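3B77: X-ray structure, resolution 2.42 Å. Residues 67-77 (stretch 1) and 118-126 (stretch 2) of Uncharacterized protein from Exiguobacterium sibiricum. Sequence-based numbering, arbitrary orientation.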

# COMPACT_ATOMS: atom_id res chain seq x y z
N PRO A 67 28.77 -40.00 -10.30
CA PRO A 67 29.38 -39.55 -9.05
C PRO A 67 28.30 -39.34 -8.00
O PRO A 67 27.27 -38.75 -8.30
CB PRO A 67 30.02 -38.21 -9.44
CG PRO A 67 30.20 -38.28 -10.92
CD PRO A 67 28.98 -39.02 -11.39
N TYR A 68 28.53 -39.85 -6.80
CA TYR A 68 27.51 -39.81 -5.75
C TYR A 68 27.04 -38.38 -5.50
O TYR A 68 25.82 -38.14 -5.31
CB TYR A 68 28.04 -40.41 -4.44
CG TYR A 68 28.61 -41.80 -4.60
CD1 TYR A 68 27.89 -42.80 -5.26
CD2 TYR A 68 29.85 -42.12 -4.08
CE1 TYR A 68 28.41 -44.08 -5.41
CE2 TYR A 68 30.37 -43.38 -4.21
CZ TYR A 68 29.66 -44.37 -4.88
OH TYR A 68 30.21 -45.62 -5.02
N ALA A 69 28.01 -37.45 -5.53
CA ALA A 69 27.78 -36.01 -5.31
C ALA A 69 26.73 -35.41 -6.22
O ALA A 69 26.07 -34.48 -5.82
CB ALA A 69 29.08 -35.23 -5.44
N HIS A 70 26.57 -35.91 -7.44
CA HIS A 70 25.58 -35.39 -8.38
C HIS A 70 24.44 -36.35 -8.60
O HIS A 70 23.42 -35.97 -9.17
CB HIS A 70 26.23 -35.07 -9.72
CG HIS A 70 27.39 -34.13 -9.61
ND1 HIS A 70 27.26 -32.86 -9.09
CD2 HIS A 70 28.70 -34.28 -9.92
CE1 HIS A 70 28.45 -32.27 -9.08
NE2 HIS A 70 29.34 -33.11 -9.57
N TYR A 71 24.62 -37.61 -8.20
CA TYR A 71 23.57 -38.63 -8.35
C TYR A 71 23.38 -39.32 -7.01
O TYR A 71 24.09 -40.26 -6.70
CB TYR A 71 23.96 -39.64 -9.42
CG TYR A 71 24.16 -39.05 -10.77
CD1 TYR A 71 23.09 -38.85 -11.61
CD2 TYR A 71 25.40 -38.67 -11.20
CE1 TYR A 71 23.25 -38.30 -12.84
CE2 TYR A 71 25.58 -38.11 -12.42
CZ TYR A 71 24.50 -37.91 -13.24
OH TYR A 71 24.66 -37.34 -14.50
N PRO A 72 22.45 -38.84 -6.21
CA PRO A 72 22.15 -39.48 -4.92
C PRO A 72 21.56 -40.90 -4.96
O PRO A 72 20.75 -41.24 -5.84
CB PRO A 72 21.14 -38.53 -4.29
CG PRO A 72 21.29 -37.24 -5.04
CD PRO A 72 21.63 -37.64 -6.41
N ILE A 73 21.96 -41.68 -3.95
CA ILE A 73 21.50 -43.05 -3.76
C ILE A 73 20.29 -43.04 -2.87
O ILE A 73 20.27 -42.34 -1.87
CB ILE A 73 22.61 -43.95 -3.15
CG1 ILE A 73 23.79 -44.03 -4.13
CG2 ILE A 73 22.09 -45.33 -2.85
CD1 ILE A 73 24.96 -44.75 -3.62
N ARG A 74 19.25 -43.76 -3.30
CA ARG A 74 17.98 -43.79 -2.61
C ARG A 74 17.33 -45.15 -2.82
O ARG A 74 17.63 -45.86 -3.77
CB ARG A 74 17.04 -42.74 -3.18
CG ARG A 74 17.49 -41.32 -3.04
CD ARG A 74 16.46 -40.39 -3.69
NE ARG A 74 16.88 -38.98 -3.62
CZ ARG A 74 17.51 -38.28 -4.59
NH1 ARG A 74 17.82 -38.83 -5.77
NH2 ARG A 74 17.85 -37.02 -4.35
N HIS A 75 16.41 -45.48 -1.91
CA HIS A 75 15.61 -46.68 -2.00
C HIS A 75 16.43 -47.94 -2.13
O HIS A 75 16.16 -48.78 -3.00
CB HIS A 75 14.61 -46.55 -3.15
CG HIS A 75 13.79 -45.31 -3.07
ND1 HIS A 75 12.85 -45.11 -2.08
CD2 HIS A 75 13.77 -44.19 -3.83
CE1 HIS A 75 12.29 -43.92 -2.24
NE2 HIS A 75 12.84 -43.34 -3.30
N VAL A 76 17.40 -48.08 -1.23
CA VAL A 76 18.26 -49.25 -1.20
C VAL A 76 17.47 -50.45 -0.66
O VAL A 76 16.97 -50.41 0.46
CB VAL A 76 19.51 -48.99 -0.36
CG1 VAL A 76 20.39 -50.25 -0.30
CG2 VAL A 76 20.29 -47.81 -0.94
N MSE A 77 17.37 -51.49 -1.50
CA MSE A 77 16.66 -52.73 -1.17
C MSE A 77 17.53 -53.99 -1.31
O MSE A 77 18.55 -53.99 -2.00
CB MSE A 77 15.47 -52.91 -2.11
CG MSE A 77 14.49 -51.78 -2.13
SE MSE A 77 13.42 -51.69 -0.47
CE MSE A 77 12.36 -49.86 -0.94
N LEU A 118 25.60 -48.98 0.91
CA LEU A 118 24.70 -48.13 0.12
C LEU A 118 23.61 -47.48 0.99
O LEU A 118 23.29 -46.29 0.83
CB LEU A 118 24.07 -48.95 -1.00
CG LEU A 118 25.04 -49.38 -2.11
CD1 LEU A 118 24.31 -50.17 -3.21
CD2 LEU A 118 25.76 -48.13 -2.67
N LEU A 119 23.07 -48.25 1.92
CA LEU A 119 22.05 -47.80 2.88
C LEU A 119 22.61 -46.62 3.72
O LEU A 119 21.95 -45.61 3.95
CB LEU A 119 21.70 -49.00 3.76
CG LEU A 119 20.33 -49.37 4.32
CD1 LEU A 119 19.21 -49.37 3.28
CD2 LEU A 119 20.48 -50.79 4.93
N ALA A 120 23.86 -46.75 4.15
CA ALA A 120 24.54 -45.74 4.92
C ALA A 120 24.81 -44.49 4.08
O ALA A 120 24.64 -43.36 4.55
CB ALA A 120 25.83 -46.31 5.47
N ILE A 121 25.21 -44.69 2.83
CA ILE A 121 25.44 -43.56 1.90
C ILE A 121 24.13 -42.80 1.67
O ILE A 121 24.10 -41.59 1.81
CB ILE A 121 26.04 -44.04 0.54
CG1 ILE A 121 27.43 -44.65 0.74
CG2 ILE A 121 26.13 -42.87 -0.47
CD1 ILE A 121 27.97 -45.31 -0.52
N ALA A 122 23.06 -43.52 1.31
CA ALA A 122 21.76 -42.88 1.09
C ALA A 122 21.37 -42.01 2.28
O ALA A 122 20.86 -40.90 2.11
CB ALA A 122 20.68 -43.94 0.84
N GLU A 123 21.60 -42.52 3.48
CA GLU A 123 21.20 -41.77 4.66
C GLU A 123 22.01 -40.48 4.83
O GLU A 123 21.47 -39.42 5.11
CB GLU A 123 21.25 -42.63 5.93
CG GLU A 123 20.95 -41.80 7.19
CD GLU A 123 20.49 -42.60 8.40
OE1 GLU A 123 20.20 -43.82 8.27
OE2 GLU A 123 20.42 -41.98 9.50
N LYS A 124 23.32 -40.58 4.68
CA LYS A 124 24.20 -39.42 4.84
C LYS A 124 23.81 -38.33 3.86
O LYS A 124 23.81 -37.15 4.22
CB LYS A 124 25.64 -39.83 4.58
CG LYS A 124 26.68 -38.75 4.78
CD LYS A 124 26.89 -38.45 6.24
CE LYS A 124 28.11 -37.56 6.43
NZ LYS A 124 28.24 -37.11 7.84
N GLN A 125 23.47 -38.74 2.63
CA GLN A 125 23.08 -37.80 1.58
C GLN A 125 21.79 -37.15 1.97
O GLN A 125 21.68 -35.94 1.89
CB GLN A 125 22.96 -38.49 0.19
CG GLN A 125 24.31 -38.97 -0.34
CD GLN A 125 24.30 -39.51 -1.76
OE1 GLN A 125 23.53 -40.43 -2.13
NE2 GLN A 125 25.19 -38.94 -2.58
N TYR A 126 20.83 -37.95 2.42
CA TYR A 126 19.51 -37.45 2.83
C TYR A 126 19.64 -36.39 3.93
O TYR A 126 19.07 -35.29 3.89
CB TYR A 126 18.67 -38.60 3.36
CG TYR A 126 17.27 -38.20 3.81
CD1 TYR A 126 16.20 -38.19 2.91
CD2 TYR A 126 17.00 -37.87 5.15
CE1 TYR A 126 14.92 -37.84 3.32
CE2 TYR A 126 15.72 -37.51 5.57
CZ TYR A 126 14.69 -37.50 4.65
OH TYR A 126 13.40 -37.16 5.05
O HOH W 1 19.61 -40.37 0.00

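A helix packed against a strand near the strand's start can combine two kinds of contact: apolar side chains fill the space between the elements, and a polar side chain from the helix can bond to backbone groups of the strand and the loop before it. Residues 67-77 and 118-126 of this Exiguobacterium sibiricum protein illustrate the combination. The strand 73-77 and the helix 118-126 run at 128° to one another, nearer perpendicular than antiparallel, and their axes approach to 7.0 Å. The backbones come nearest at Ile 73 and Ala 122, whose CA atoms lie 4.9 Å apart; a methyl group is all that Ala 122 places in this narrow gap. Together the two stretches bury 472 Å² of surface.

The polar anchor is Gln 125, which uses both ends of its amide. Its OE1 accepts a hydrogen bond from Ile 73 N at 2.7 Å, and the N-H...O angle of 170° makes this bond nearly linear. Its NE2 donates to Tyr 68 O at 2.9 Å, a weak bond because the angle falls to 130°. One carboxamide thus ties the first residue of the strand and the preceding turn to the helix. That turn is itself held by backbone bonds from His 70 N and Tyr 71 N to Pro 67 O, of 3.0 and 2.9 Å. Pro 72 CA also lies 3.3 Å from Gln 125 OE1, beside the bond from Ile 73 N.

The apolar contact is built around Ile 73 and Val 76, both buried and both directing their CA-to-CB bonds toward the helix, while Arg 74 and His 75 between them point away. Ile 73 extends its CD1 to within 3.6 Å of Leu 118 CD2 and 3.9 Å of Ile 121 CG2, so its side chain reaches residues about one and two turns before Gln 125. Val 76 packs its CG2 against Leu 118 CB at 3.9 Å and its CB against Leu 119 CD1 at 3.7 Å. The CA-to-CB bond of Leu 119 points sideways, but the end of its side chain comes nearer to the strand.

Where the backbones are close, a CA-H...O contact and a water add to the joint. Ala 122 CA lies 3.4 Å from Ile 73 O in a CA-H...O contact, and a water donates hydrogen bonds to Ile 73 O at 2.8 Å and Ala 122 O at 2.5 Å, bridging the two carbonyls.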